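Local coordinates for pyruvate kinase (Pyrobaculum aerophilum, PDB 3QTG), which catalyses the last step of glycolysis, the transfer of a phosphoryl group from phosphoenolpyruvate to ADP to give pyruvate and ATP, with the help of a divalent metal cation, at residues L16-T27 with D317-G328; A166-Y174 with D256-D264. All coordinates share one frame; numbering follows the deposited sequence.

Contact 1: residues L16-T27 with D317-G328; sequences LTKRVATLGPST and DSLWLTNETASG
Val20 lies beside the indole of Trp320 and covers one ring face, its CG1 standing 3.8 Å from the centroid of the five-membered ring, only 16° off the ring normal, in a CH-pi contact. With CG1 anti to the backbone N (chi1 165°), the valine turns this methyl over the ring while CG2 approaches NE1. At the C-terminal end of the pairing two threonine hydroxyls bond backbone carbonyls across the contact: Thr325 OG1 donates to Thr22 O at 2.7 Å, in the carbonyl plane on a lone pair, and Thr22 OG1 donates likewise to Leu321 O at 2.9 Å. The backbones pair as parallel strands, with bonds running from Lys18 N to Asp317 O through to Leu321 N and Val20 O. Strands 18-22 and 318-321 are the first and last of the eight-stranded parallel TIM barrel, and their pairing closes it. Past the strands, Ser26 holds the C-terminal end of helix 323-326 and the residues after it with two bonds, N to Ala326 O at 3.0 Å and OG to Gly328 O at 2.7 Å. In the next shell, Trp320 NE1 donates to Ser318 OG, itself bonded to Tyr249, and the indole bond probably limits rotation of the ring. Thr22 OG1 also bonds Arg46 NE, and Arg46 probably binds substrate, so the threonine ties this arginine to the barrel seam. Arg19 forms a salt bridge with Asp43, just before strand 44-48.

Contact 2: residues A166-Y174 with D256-D264; sequences AIVVEGKDY and DLGLHYGLD
His260 meets Val168 with the two side chains crossing at about a right angle, the valine CG1 lying 3.5 Å from CE1 of the imidazole, oblique to its ring. The ring edge is turned to the backbone of the 169-172 turn: Gly171 N donates to His260 ND1 at 3.0 Å, almost in the ring plane but bent, with an angle of 138° at the hydrogen. As acceptor here, ND1 would carry its lone pair and no hydrogen, consistent with a neutral ring protonated at NE2. Val169 O also lies near the ring plane, 3.6 Å from His260 CE1. The ring reaches the turn because CG is anti to the carbonyl carbon (chi1 -57°), and Leu259 CB lies over one of its faces. Val169 to Lys172 form a type II beta turn at the end of strand 167-169, an outermost strand of the small mixed sheet that makes up the B domain of pyruvate kinases, whereas 256-264 follows barrel strand 249-253; the contact thus bridges the B domain and the barrel domain beside the active-site cleft. Were His260 replaced by an alanine, Gly171 N would probably lose its acceptor and Val168 CG1 the ring it packs against. Alongside, the extended Glu170 side chain passes the Leu259 carbonyl, its CG 3.4 Å from Leu259 O, and its carboxylate forms a salt bridge with Arg140. Farther back, Lys172 forms salt bridges with Asp130 and Glu127, while Asp173 bonds Thr233 and Gly235 N.

How the contacts relate
The two contacts do not touch: their centres are 23 Å apart and their nearest atoms about 9 Å. Contact 2 is nested within the chain loop that contact 1 closes, the order being 16-27, 166-174, 256-264 and 317-328. Segment 256-264 follows the sixth strand of the barrel whose first and eighth strands pair in contact 1, while 166-174 belongs to the separate mixed sheet. One contact therefore seals the barrel and the other joins the smaller domain to it. Both border the probable active site: Arg46 and Thr288 lie beside contact 1, and contact 2 contains Asp256, with Glu232 nearby, as probable magnesium ligands.

Contact 1: residues L16-T27 with D317-G328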
ATOM      1  N   LEU A  16      20.663 -17.241 -11.287  1.00 46.65           N
ATOM      2  CA  LEU A  16      20.684 -15.887 -10.776  1.00 42.24           C
ATOM      3  C   LEU A  16      21.616 -15.875  -9.591  1.00 39.71           C
ATOM      4  O   LEU A  16      22.446 -14.984  -9.478  1.00 37.58           O
ATOM      5  CB  LEU A  16      19.275 -15.437 -10.418  1.00 42.16           C
ATOM      6  CG  LEU A  16      18.216 -15.518 -11.537  1.00 41.71           C
ATOM      7  CD1 LEU A  16      16.910 -14.911 -11.049  1.00 40.11           C
ATOM      8  CD2 LEU A  16      18.684 -14.801 -12.800  1.00 39.26           C
ATOM      9  N   THR A  17      21.500 -16.899  -8.740  1.00 38.41           N
ATOM     10  CA  THR A  17      22.465 -17.146  -7.664  1.00 37.01           C
ATOM     11  C   THR A  17      23.767 -17.660  -8.272  1.00 36.32           C
ATOM     12  O   THR A  17      23.770 -18.603  -9.051  1.00 35.28           O
ATOM     13  CB  THR A  17      21.953 -18.175  -6.660  1.00 37.20           C
ATOM     14  OG1 THR A  17      20.616 -17.836  -6.281  1.00 38.02           O
ATOM     15  CG2 THR A  17      22.845 -18.193  -5.422  1.00 35.85           C
ATOM     16  N   LYS A  18      24.868 -17.016  -7.908  1.00 35.94           N
ATOM     17  CA  LYS A  18      26.175 -17.381  -8.427  1.00 36.22           C
ATOM     18  C   LYS A  18      26.874 -18.446  -7.571  1.00 36.37           C
ATOM     19  O   LYS A  18      26.649 -18.553  -6.369  1.00 35.41           O
ATOM     20  CB  LYS A  18      27.045 -16.126  -8.624  1.00 36.21           C
ATOM     21  CG  LYS A  18      26.404 -15.074  -9.550  1.00 35.41           C
ATOM     22  CD  LYS A  18      25.999 -15.692 -10.888  1.00 36.02           C
ATOM     23  CE  LYS A  18      25.451 -14.671 -11.840  1.00 35.62           C
ATOM     24  NZ  LYS A  18      26.461 -13.604 -12.023  1.00 37.89           N
ATOM     25  N   ARG A  19      27.722 -19.232  -8.226  1.00 37.22           N
ATOM     26  CA  ARG A  19      28.285 -20.454  -7.656  1.00 37.53           C
ATOM     27  C   ARG A  19      29.794 -20.279  -7.569  1.00 38.16           C
ATOM     28  O   ARG A  19      30.467 -20.077  -8.587  1.00 38.27           O
ATOM     29  CB  ARG A  19      27.936 -21.654  -8.555  1.00 38.07           C
ATOM     30  CG  ARG A  19      26.427 -21.843  -8.853  1.00 38.16           C
ATOM     31  CD  ARG A  19      26.161 -22.509 -10.227  1.00 38.77           C
ATOM     32  NE  ARG A  19      26.735 -21.717 -11.318  1.00 39.76           N
ATOM     33  CZ  ARG A  19      26.709 -22.031 -12.611  1.00 40.84           C
ATOM     34  NH1 ARG A  19      26.136 -23.150 -13.041  1.00 42.42           N
ATOM     35  NH2 ARG A  19      27.263 -21.206 -13.485  1.00 40.87           N
ATOM     36  N   VAL A  20      30.311 -20.313  -6.343  1.00 38.15           N
ATOM     37  CA  VAL A  20      31.740 -20.192  -6.087  1.00 38.83           C
ATOM     38  C   VAL A  20      32.287 -21.497  -5.478  1.00 39.05           C
ATOM     39  O   VAL A  20      31.692 -22.047  -4.553  1.00 39.09           O
ATOM     40  CB  VAL A  20      32.055 -18.969  -5.165  1.00 38.25           C
ATOM     41  CG1 VAL A  20      33.484 -19.037  -4.592  1.00 38.84           C
ATOM     42  CG2 VAL A  20      31.836 -17.677  -5.923  1.00 38.00           C
ATOM     43  N   ALA A  21      33.396 -21.994  -6.024  1.00 39.64           N
ATOM     44  CA  ALA A  21      34.080 -23.180  -5.469  1.00 40.23           C
ATOM     45  C   ALA A  21      35.491 -22.844  -5.036  1.00 40.90           C
ATOM     46  O   ALA A  21      36.146 -22.018  -5.660  1.00 40.43           O
ATOM     47  CB  ALA A  21      34.110 -24.316  -6.463  1.00 40.35           C
ATOM     48  N   THR A  22      35.938 -23.477  -3.950  1.00 41.82           N
ATOM     49  CA  THR A  22      37.312 -23.358  -3.495  1.00 43.57           C
ATOM     50  C   THR A  22      38.214 -24.402  -4.158  1.00 45.08           C
ATOM     51  O   THR A  22      37.872 -25.579  -4.242  1.00 45.23           O
ATOM     52  CB  THR A  22      37.420 -23.488  -1.970  1.00 43.54           C
ATOM     53  OG1 THR A  22      36.673 -22.427  -1.354  1.00 41.87           O
ATOM     54  CG2 THR A  22      38.891 -23.428  -1.514  1.00 43.01           C
ATOM     55  N   LEU A  23      39.376 -23.950  -4.616  1.00 46.62           N
ATOM     56  CA  LEU A  23      40.341 -24.829  -5.252  1.00 47.61           C
ATOM     57  C   LEU A  23      41.310 -25.372  -4.218  1.00 48.10           C
ATOM     58  O   LEU A  23      41.794 -24.632  -3.358  1.00 48.21           O
ATOM     59  CB  LEU A  23      41.112 -24.078  -6.334  1.00 48.46           C
ATOM     60  CG  LEU A  23      40.331 -23.493  -7.510  1.00 48.44           C
ATOM     61  CD1 LEU A  23      41.323 -22.804  -8.437  1.00 49.86           C
ATOM     62  CD2 LEU A  23      39.509 -24.556  -8.273  1.00 48.06           C
ATOM     63  N   GLY A  24      41.594 -26.666  -4.309  1.00 48.58           N
ATOM     64  CA  GLY A  24      42.515 -27.312  -3.376  1.00 49.32           C
ATOM     65  C   GLY A  24      43.152 -28.526  -4.016  1.00 50.24           C
ATOM     66  O   GLY A  24      43.121 -28.650  -5.245  1.00 50.50           O
ATOM     67  N   PRO A  25      43.727 -29.433  -3.191  1.00 50.71           N
ATOM     68  CA  PRO A  25      44.305 -30.676  -3.709  1.00 51.79           C
ATOM     69  C   PRO A  25      43.316 -31.534  -4.497  1.00 52.27           C
ATOM     70  O   PRO A  25      43.714 -32.150  -5.481  1.00 52.55           O
ATOM     71  CB  PRO A  25      44.762 -31.407  -2.442  1.00 52.34           C
ATOM     72  CG  PRO A  25      44.993 -30.303  -1.439  1.00 51.80           C
ATOM     73  CD  PRO A  25      43.899 -29.322  -1.727  1.00 50.30           C
ATOM     74  N   SER A  26      42.041 -31.550  -4.090  1.00 52.10           N
ATOM     75  CA  SER A  26      41.010 -32.333  -4.793  1.00 52.50           C
ATOM     76  C   SER A  26      40.743 -31.849  -6.213  1.00 53.23           C
ATOM     77  O   SER A  26      40.317 -32.632  -7.066  1.00 53.91           O
ATOM     78  CB  SER A  26      39.701 -32.339  -4.013  1.00 51.96           C
ATOM     79  OG  SER A  26      39.859 -32.995  -2.777  1.00 52.02           O
ATOM     80  N   THR A  27      40.994 -30.567  -6.470  1.00 53.45           N
ATOM     81  CA  THR A  27      40.813 -30.023  -7.812  1.00 54.65           C
ATOM     82  C   THR A  27      42.122 -30.047  -8.620  1.00 55.78           C
ATOM     83  O   THR A  27      42.100 -30.191  -9.847  1.00 55.98           O
ATOM     84  CB  THR A  27      40.180 -28.601  -7.798  1.00 53.88           C
ATOM     85  OG1 THR A  27      40.929 -27.762  -6.916  1.00 53.88           O
ATOM     86  CG2 THR A  27      38.716 -28.651  -7.315  1.00 53.73           C
ATOM     87  N   ASP A 317      23.645 -13.080  -3.468  1.00 31.91           N
ATOM     88  CA  ASP A 317      24.309 -13.033  -4.776  1.00 31.49           C
ATOM     89  C   ASP A 317      25.010 -14.345  -5.112  1.00 31.78           C
ATOM     90  O   ASP A 317      25.037 -14.747  -6.275  1.00 32.36           O
ATOM     91  CB  ASP A 317      25.393 -11.948  -4.847  1.00 31.56           C
ATOM     92  CG  ASP A 317      24.860 -10.547  -4.693  1.00 31.84           C
ATOM     93  OD1 ASP A 317      24.852  -9.788  -5.697  1.00 30.46           O
ATOM     94  OD2 ASP A 317      24.495 -10.192  -3.562  1.00 32.02           O
ATOM     95  N   SER A 318      25.646 -14.959  -4.117  1.00 31.83           N
ATOM     96  CA  SER A 318      26.445 -16.185  -4.329  1.00 32.57           C
ATOM     97  C   SER A 318      26.501 -17.148  -3.130  1.00 33.31           C
ATOM     98  O   SER A 318      26.233 -16.754  -1.973  1.00 33.43           O
ATOM     99  CB  SER A 318      27.863 -15.852  -4.824  1.00 31.44           C
ATOM    100  OG  SER A 318      28.519 -14.939  -3.965  1.00 33.32           O
ATOM    101  N   LEU A 319      26.840 -18.407  -3.436  1.00 33.67           N
ATOM    102  CA  LEU A 319      27.094 -19.461  -2.449  1.00 34.69           C
ATOM    103  C   LEU A 319      28.484 -20.034  -2.706  1.00 35.30           C
ATOM    104  O   LEU A 319      28.844 -20.330  -3.850  1.00 35.59           O
ATOM    105  CB  LEU A 319      26.031 -20.577  -2.494  1.00 33.98           C
ATOM    106  CG  LEU A 319      24.538 -20.199  -2.292  1.00 36.47           C
ATOM    107  CD1 LEU A 319      23.621 -21.344  -2.671  1.00 38.03           C
ATOM    108  CD2 LEU A 319      24.215 -19.754  -0.871  1.00 36.32           C
ATOM    109  N   TRP A 320      29.272 -20.161  -1.641  1.00 35.54           N
ATOM    110  CA  TRP A 320      30.671 -20.542  -1.770  1.00 36.16           C
ATOM    111  C   TRP A 320      30.878 -21.910  -1.133  1.00 36.77           C
ATOM    112  O   TRP A 320      30.687 -22.074   0.061  1.00 36.18           O
ATOM    113  CB  TRP A 320      31.552 -19.520  -1.044  1.00 36.46           C
ATOM    114  CG  TRP A 320      31.533 -18.111  -1.592  1.00 35.87           C
ATOM    115  CD1 TRP A 320      30.646 -17.570  -2.491  1.00 35.31           C
ATOM    116  CD2 TRP A 320      32.454 -17.065  -1.261  1.00 36.32           C
ATOM    117  NE1 TRP A 320      30.971 -16.259  -2.743  1.00 36.57           N
ATOM    118  CE2 TRP A 320      32.082 -15.927  -2.006  1.00 35.82           C
ATOM    119  CE3 TRP A 320      33.578 -16.989  -0.424  1.00 36.55           C
ATOM    120  CZ2 TRP A 320      32.786 -14.710  -1.925  1.00 38.08           C
ATOM    121  CZ3 TRP A 320      34.267 -15.779  -0.339  1.00 37.17           C
ATOM    122  CH2 TRP A 320      33.863 -14.654  -1.080  1.00 35.22           C
ATOM    123  N   LEU A 321      31.261 -22.888  -1.935  1.00 38.28           N
ATOM    124  CA  LEU A 321      31.713 -24.174  -1.410  1.00 39.35           C
ATOM    125  C   LEU A 321      33.162 -24.073  -0.972  1.00 41.36           C
ATOM    126  O   LEU A 321      33.984 -23.449  -1.655  1.00 41.79           O
ATOM    127  CB  LEU A 321      31.564 -25.261  -2.477  1.00 39.66           C
ATOM    128  CG  LEU A 321      30.173 -25.478  -3.089  1.00 39.45           C
ATOM    129  CD1 LEU A 321      30.162 -26.654  -4.070  1.00 38.76           C
ATOM    130  CD2 LEU A 321      29.118 -25.666  -2.004  1.00 37.81           C
ATOM    131  N   THR A 322      33.484 -24.687   0.167  1.00 43.20           N
ATOM    132  CA  THR A 322      34.851 -24.659   0.669  1.00 45.09           C
ATOM    133  C   THR A 322      35.478 -26.058   0.661  1.00 45.76           C
ATOM    134  O   THR A 322      35.976 -26.483  -0.382  1.00 45.95           O
ATOM    135  CB  THR A 322      34.964 -23.900   2.017  1.00 45.07           C
ATOM    136  OG1 THR A 322      34.009 -24.423   2.946  1.00 46.88           O
ATOM    137  CG2 THR A 322      34.657 -22.417   1.795  1.00 45.26           C
ATOM    138  N   ASN A 323      35.435 -26.768   1.793  1.00 47.20           N
ATOM    139  CA  ASN A 323      36.006 -28.126   1.910  1.00 47.81           C
ATOM    140  C   ASN A 323      35.451 -29.119   0.919  1.00 48.38           C
ATOM    141  O   ASN A 323      36.182 -30.016   0.459  1.00 48.52           O
ATOM    142  CB  ASN A 323      35.762 -28.683   3.293  1.00 48.49           C
ATOM    143  CG  ASN A 323      36.203 -27.743   4.383  1.00 51.13           C
ATOM    144  OD1 ASN A 323      35.386 -27.324   5.208  1.00 55.51           O
ATOM    145  ND2 ASN A 323      37.488 -27.398   4.399  1.00 50.32           N
ATOM    146  N   GLU A 324      34.155 -28.962   0.618  1.00 47.84           N
ATOM    147  CA  GLU A 324      33.396 -29.805  -0.311  1.00 48.38           C
ATOM    148  C   GLU A 324      34.110 -29.972  -1.641  1.00 48.78           C
ATOM    149  O   GLU A 324      33.964 -31.000  -2.310  1.00 49.68           O
ATOM    150  CB  GLU A 324      32.004 -29.193  -0.603  1.00 48.16           C
ATOM    151  CG  GLU A 324      31.104 -28.976   0.595  1.00 48.59           C
ATOM    152  CD  GLU A 324      31.161 -27.568   1.171  1.00 49.25           C
ATOM    153  OE1 GLU A 324      32.243 -26.937   1.145  1.00 50.39           O
ATOM    154  OE2 GLU A 324      30.116 -27.088   1.669  1.00 47.93           O
ATOM    155  N   THR A 325      34.846 -28.944  -2.044  1.00 48.51           N
ATOM    156  CA  THR A 325      35.582 -28.972  -3.306  1.00 48.68           C
ATOM    157  C   THR A 325      37.105 -28.948  -3.104  1.00 49.09           C
ATOM    158  O   THR A 325      37.845 -29.507  -3.909  1.00 49.68           O
ATOM    159  CB  THR A 325      35.137 -27.819  -4.259  1.00 48.73           C
ATOM    160  OG1 THR A 325      35.455 -26.550  -3.675  1.00 47.47           O
ATOM    161  CG2 THR A 325      33.617 -27.893  -4.557  1.00 47.40           C
ATOM    162  N   ALA A 326      37.560 -28.313  -2.025  1.00 48.85           N
ATOM    163  CA  ALA A 326      38.985 -28.134  -1.774  1.00 49.53           C
ATOM    164  C   ALA A 326      39.686 -29.462  -1.440  1.00 50.56           C
ATOM    165  O   ALA A 326      40.732 -29.775  -2.014  1.00 50.98           O
ATOM    166  CB  ALA A 326      39.218 -27.110  -0.663  1.00 48.58           C
ATOM    167  N   SER A 327      39.088 -30.241  -0.539  1.00 50.66           N
ATOM    168  CA  SER A 327      39.753 -31.405   0.051  1.00 51.48           C
ATOM    169  C   SER A 327      38.905 -32.674   0.044  1.00 51.78           C
ATOM    170  O   SER A 327      39.398 -33.751   0.381  1.00 52.05           O
ATOM    171  CB  SER A 327      40.194 -31.074   1.482  1.00 51.46           C
ATOM    172  OG  SER A 327      39.111 -30.566   2.248  1.00 51.06           O
ATOM    173  N   GLY A 328      37.641 -32.540  -0.352  1.00 51.69           N
ATOM    174  CA  GLY A 328      36.694 -33.644  -0.387  1.00 52.08           C
ATOM    175  C   GLY A 328      36.865 -34.630  -1.530  1.00 53.12           C
ATOM    176  O   GLY A 328      37.640 -34.415  -2.464  1.00 53.86           O
TER

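Contact 2: residues A166-Y174 with D256-D264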
ATOM      1  N   ALA A 166      45.561 -23.258  16.989  1.00 41.48           N
ATOM      2  CA  ALA A 166      44.785 -22.043  17.212  1.00 40.46           C
ATOM      3  C   ALA A 166      43.828 -22.080  18.430  1.00 39.75           C
ATOM      4  O   ALA A 166      43.338 -23.139  18.830  1.00 39.75           O
ATOM      5  CB  ALA A 166      43.997 -21.706  15.941  1.00 40.16           C
ATOM      6  N   ILE A 167      43.556 -20.909  19.001  1.00 38.70           N
ATOM      7  CA  ILE A 167      42.775 -20.799  20.236  1.00 38.06           C
ATOM      8  C   ILE A 167      41.775 -19.689  20.033  1.00 37.67           C
ATOM      9  O   ILE A 167      42.122 -18.591  19.600  1.00 37.37           O
ATOM     10  CB  ILE A 167      43.659 -20.459  21.484  1.00 38.74           C
ATOM     11  CG1 ILE A 167      44.900 -21.343  21.574  1.00 38.09           C
ATOM     12  CG2 ILE A 167      42.875 -20.566  22.788  1.00 37.77           C
ATOM     13  CD1 ILE A 167      45.978 -20.753  22.526  1.00 38.45           C
ATOM     14  N   VAL A 168      40.517 -19.998  20.316  1.00 37.79           N
ATOM     15  CA  VAL A 168      39.417 -19.051  20.157  1.00 37.03           C
ATOM     16  C   VAL A 168      38.648 -19.002  21.478  1.00 36.86           C
ATOM     17  O   VAL A 168      38.579 -19.999  22.173  1.00 36.21           O
ATOM     18  CB  VAL A 168      38.524 -19.469  18.949  1.00 37.51           C
ATOM     19  CG1 VAL A 168      37.196 -18.684  18.912  1.00 37.65           C
ATOM     20  CG2 VAL A 168      39.314 -19.295  17.627  1.00 36.53           C
ATOM     21  N   VAL A 169      38.134 -17.828  21.847  1.00 36.78           N
ATOM     22  CA  VAL A 169      37.309 -17.695  23.036  1.00 37.16           C
ATOM     23  C   VAL A 169      35.859 -17.549  22.544  1.00 37.94           C
ATOM     24  O   VAL A 169      35.530 -16.578  21.864  1.00 37.51           O
ATOM     25  CB  VAL A 169      37.742 -16.484  23.927  1.00 37.78           C
ATOM     26  CG1 VAL A 169      36.922 -16.426  25.223  1.00 37.17           C
ATOM     27  CG2 VAL A 169      39.254 -16.557  24.283  1.00 37.54           C
ATOM     28  N   GLU A 170      35.025 -18.540  22.861  1.00 38.59           N
ATOM     29  CA  GLU A 170      33.605 -18.571  22.474  1.00 39.66           C
ATOM     30  C   GLU A 170      32.894 -17.253  22.768  1.00 39.64           C
ATOM     31  O   GLU A 170      32.787 -16.853  23.927  1.00 40.45           O
ATOM     32  CB  GLU A 170      32.913 -19.714  23.210  1.00 39.88           C
ATOM     33  CG  GLU A 170      31.476 -20.000  22.786  1.00 44.05           C
ATOM     34  CD  GLU A 170      30.913 -21.179  23.545  1.00 47.29           C
ATOM     35  OE1 GLU A 170      30.626 -21.006  24.746  1.00 49.09           O
ATOM     36  OE2 GLU A 170      30.784 -22.276  22.953  1.00 48.75           O
ATOM     37  N   GLY A 171      32.430 -16.574  21.715  1.00 39.93           N
ATOM     38  CA  GLY A 171      31.703 -15.305  21.845  1.00 40.17           C
ATOM     39  C   GLY A 171      32.524 -14.064  22.167  1.00 41.38           C
ATOM     40  O   GLY A 171      31.952 -13.010  22.463  1.00 41.70           O
ATOM     41  N   LYS A 172      33.858 -14.176  22.117  1.00 41.52           N
ATOM     42  CA  LYS A 172      34.752 -13.038  22.363  1.00 42.67           C
ATOM     43  C   LYS A 172      35.637 -12.766  21.166  1.00 42.87           C
ATOM     44  O   LYS A 172      36.089 -13.684  20.496  1.00 43.47           O
ATOM     45  CB  LYS A 172      35.649 -13.251  23.599  1.00 42.48           C
ATOM     46  CG  LYS A 172      34.930 -13.396  24.925  1.00 43.81           C
ATOM     47  CD  LYS A 172      34.342 -12.089  25.413  1.00 46.17           C
ATOM     48  CE  LYS A 172      33.608 -12.299  26.725  1.00 48.19           C
ATOM     49  NZ  LYS A 172      34.550 -12.272  27.887  1.00 50.27           N
ATOM     50  N   ASP A 173      35.875 -11.490  20.907  1.00 43.97           N
ATOM     51  CA  ASP A 173      36.798 -11.051  19.873  1.00 44.79           C
ATOM     52  C   ASP A 173      38.143 -10.650  20.468  1.00 45.45           C
ATOM     53  O   ASP A 173      38.203 -10.056  21.546  1.00 46.31           O
ATOM     54  CB  ASP A 173      36.221  -9.842  19.143  1.00 44.98           C
ATOM     55  CG  ASP A 173      34.998 -10.184  18.324  1.00 45.22           C
ATOM     56  OD1 ASP A 173      35.020  -9.861  17.111  1.00 47.72           O
ATOM     57  OD2 ASP A 173      34.033 -10.770  18.878  1.00 42.90           O
ATOM     58  N   TYR A 174      39.214 -10.964  19.756  1.00 45.68           N
ATOM     59  CA  TYR A 174      40.533 -10.474  20.127  1.00 46.29           C
ATOM     60  C   TYR A 174      40.847  -9.062  19.593  1.00 48.08           C
ATOM     61  O   TYR A 174      40.690  -8.788  18.403  1.00 48.54           O
ATOM     62  CB  TYR A 174      41.604 -11.425  19.616  1.00 44.41           C
ATOM     63  CG  TYR A 174      41.543 -12.850  20.121  1.00 42.26           C
ATOM     64  CD1 TYR A 174      41.369 -13.147  21.484  1.00 40.34           C
ATOM     65  CD2 TYR A 174      41.713 -13.902  19.233  1.00 38.23           C
ATOM     66  CE1 TYR A 174      41.336 -14.481  21.924  1.00 38.15           C
ATOM     67  CE2 TYR A 174      41.689 -15.208  19.653  1.00 38.03           C
ATOM     68  CZ  TYR A 174      41.515 -15.493  20.998  1.00 39.49           C
ATOM     69  OH  TYR A 174      41.507 -16.806  21.378  1.00 39.21           O
ATOM     70  N   ASP A 256      32.940 -20.320  10.878  1.00 41.90           N
ATOM     71  CA  ASP A 256      33.515 -19.455  11.899  1.00 42.90           C
ATOM     72  C   ASP A 256      32.516 -18.855  12.879  1.00 42.28           C
ATOM     73  O   ASP A 256      32.787 -18.769  14.086  1.00 42.26           O
ATOM     74  CB  ASP A 256      34.345 -18.376  11.220  1.00 43.79           C
ATOM     75  CG  ASP A 256      35.589 -18.961  10.530  1.00 48.77           C
ATOM     76  OD1 ASP A 256      36.286 -19.780  11.186  1.00 54.24           O
ATOM     77  OD2 ASP A 256      35.866 -18.627   9.341  1.00 54.89           O
ATOM     78  N   LEU A 257      31.361 -18.446  12.364  1.00 41.48           N
ATOM     79  CA  LEU A 257      30.327 -17.821  13.180  1.00 41.62           C
ATOM     80  C   LEU A 257      29.683 -18.841  14.116  1.00 41.83           C
ATOM     81  O   LEU A 257      29.233 -18.500  15.213  1.00 41.85           O
ATOM     82  CB  LEU A 257      29.279 -17.191  12.254  1.00 41.65           C
ATOM     83  CG  LEU A 257      28.574 -15.859  12.488  1.00 41.69           C
ATOM     84  CD1 LEU A 257      29.393 -14.772  13.175  1.00 38.74           C
ATOM     85  CD2 LEU A 257      28.077 -15.405  11.107  1.00 41.92           C
ATOM     86  N   GLY A 258      29.661 -20.100  13.685  1.00 42.18           N
ATOM     87  CA  GLY A 258      29.174 -21.209  14.511  1.00 42.28           C
ATOM     88  C   GLY A 258      29.941 -21.443  15.812  1.00 43.14           C
ATOM     89  O   GLY A 258      29.400 -22.064  16.743  1.00 43.92           O
ATOM     90  N   LEU A 259      31.189 -20.957  15.887  1.00 42.13           N
ATOM     91  CA  LEU A 259      31.964 -20.968  17.135  1.00 41.41           C
ATOM     92  C   LEU A 259      31.505 -19.955  18.201  1.00 41.32           C
ATOM     93  O   LEU A 259      31.756 -20.163  19.406  1.00 42.28           O
ATOM     94  CB  LEU A 259      33.458 -20.746  16.856  1.00 41.30           C
ATOM     95  CG  LEU A 259      34.157 -21.643  15.833  1.00 41.48           C
ATOM     96  CD1 LEU A 259      35.633 -21.265  15.688  1.00 41.27           C
ATOM     97  CD2 LEU A 259      33.997 -23.108  16.192  1.00 42.14           C
ATOM     98  N   HIS A 260      30.862 -18.867  17.773  1.00 39.68           N
ATOM     99  CA  HIS A 260      30.497 -17.763  18.668  1.00 39.36           C
ATOM    100  C   HIS A 260      29.002 -17.718  19.016  1.00 39.59           C
ATOM    101  O   HIS A 260      28.581 -16.953  19.895  1.00 39.98           O
ATOM    102  CB  HIS A 260      30.995 -16.427  18.096  1.00 38.71           C
ATOM    103  CG  HIS A 260      32.470 -16.417  17.847  1.00 40.11           C
ATOM    104  ND1 HIS A 260      33.393 -16.276  18.861  1.00 42.71           N
ATOM    105  CD2 HIS A 260      33.187 -16.617  16.717  1.00 42.17           C
ATOM    106  CE1 HIS A 260      34.613 -16.368  18.363  1.00 42.32           C
ATOM    107  NE2 HIS A 260      34.516 -16.578  17.064  1.00 42.38           N
ATOM    108  N   TYR A 261      28.218 -18.551  18.339  1.00 39.20           N
ATOM    109  CA  TYR A 261      26.779 -18.640  18.564  1.00 40.35           C
ATOM    110  C   TYR A 261      26.393 -20.102  18.771  1.00 41.35           C
ATOM    111  O   TYR A 261      27.051 -20.986  18.240  1.00 41.69           O
ATOM    112  CB  TYR A 261      26.018 -18.052  17.361  1.00 38.94           C
ATOM    113  CG  TYR A 261      26.177 -16.555  17.226  1.00 37.22           C
ATOM    114  CD1 TYR A 261      25.347 -15.675  17.951  1.00 34.89           C
ATOM    115  CD2 TYR A 261      27.171 -16.012  16.396  1.00 34.44           C
ATOM    116  CE1 TYR A 261      25.508 -14.297  17.866  1.00 34.64           C
ATOM    117  CE2 TYR A 261      27.339 -14.634  16.297  1.00 35.44           C
ATOM    118  CZ  TYR A 261      26.503 -13.783  17.031  1.00 36.24           C
ATOM    119  OH  TYR A 261      26.672 -12.426  16.928  1.00 37.32           O
ATOM    120  N   GLY A 262      25.336 -20.357  19.535  1.00 43.11           N
ATOM    121  CA  GLY A 262      24.744 -21.713  19.584  1.00 44.52           C
ATOM    122  C   GLY A 262      24.334 -22.132  18.180  1.00 44.93           C
ATOM    123  O   GLY A 262      24.107 -21.286  17.325  1.00 43.93           O
ATOM    124  N   LEU A 263      24.268 -23.429  17.909  1.00 46.32           N
ATOM    125  CA  LEU A 263      23.927 -23.860  16.544  1.00 47.43           C
ATOM    126  C   LEU A 263      22.484 -23.467  16.158  1.00 47.20           C
ATOM    127  O   LEU A 263      22.200 -23.190  14.989  1.00 47.46           O
ATOM    128  CB  LEU A 263      24.171 -25.365  16.361  1.00 48.62           C
ATOM    129  CG  LEU A 263      25.605 -25.899  16.171  1.00 50.43           C
ATOM    130  CD1 LEU A 263      25.532 -27.316  15.574  1.00 52.72           C
ATOM    131  CD2 LEU A 263      26.512 -24.974  15.300  1.00 52.70           C
ATOM    132  N   ASP A 264      21.612 -23.398  17.161  1.00 46.74           N
ATOM    133  CA  ASP A 264      20.224 -22.947  16.995  1.00 46.60           C
ATOM    134  C   ASP A 264      20.090 -21.428  16.805  1.00 45.86           C
ATOM    135  O   ASP A 264      19.044 -20.950  16.345  1.00 45.69           O
ATOM    136  CB  ASP A 264      19.361 -23.420  18.186  1.00 47.24           C
ATOM    137  CG  ASP A 264      19.927 -22.977  19.556  1.00 49.83           C
ATOM    138  OD1 ASP A 264      21.153 -23.109  19.788  1.00 51.63           O
ATOM    139  OD2 ASP A 264      19.146 -22.487  20.407  1.00 51.17           O
TER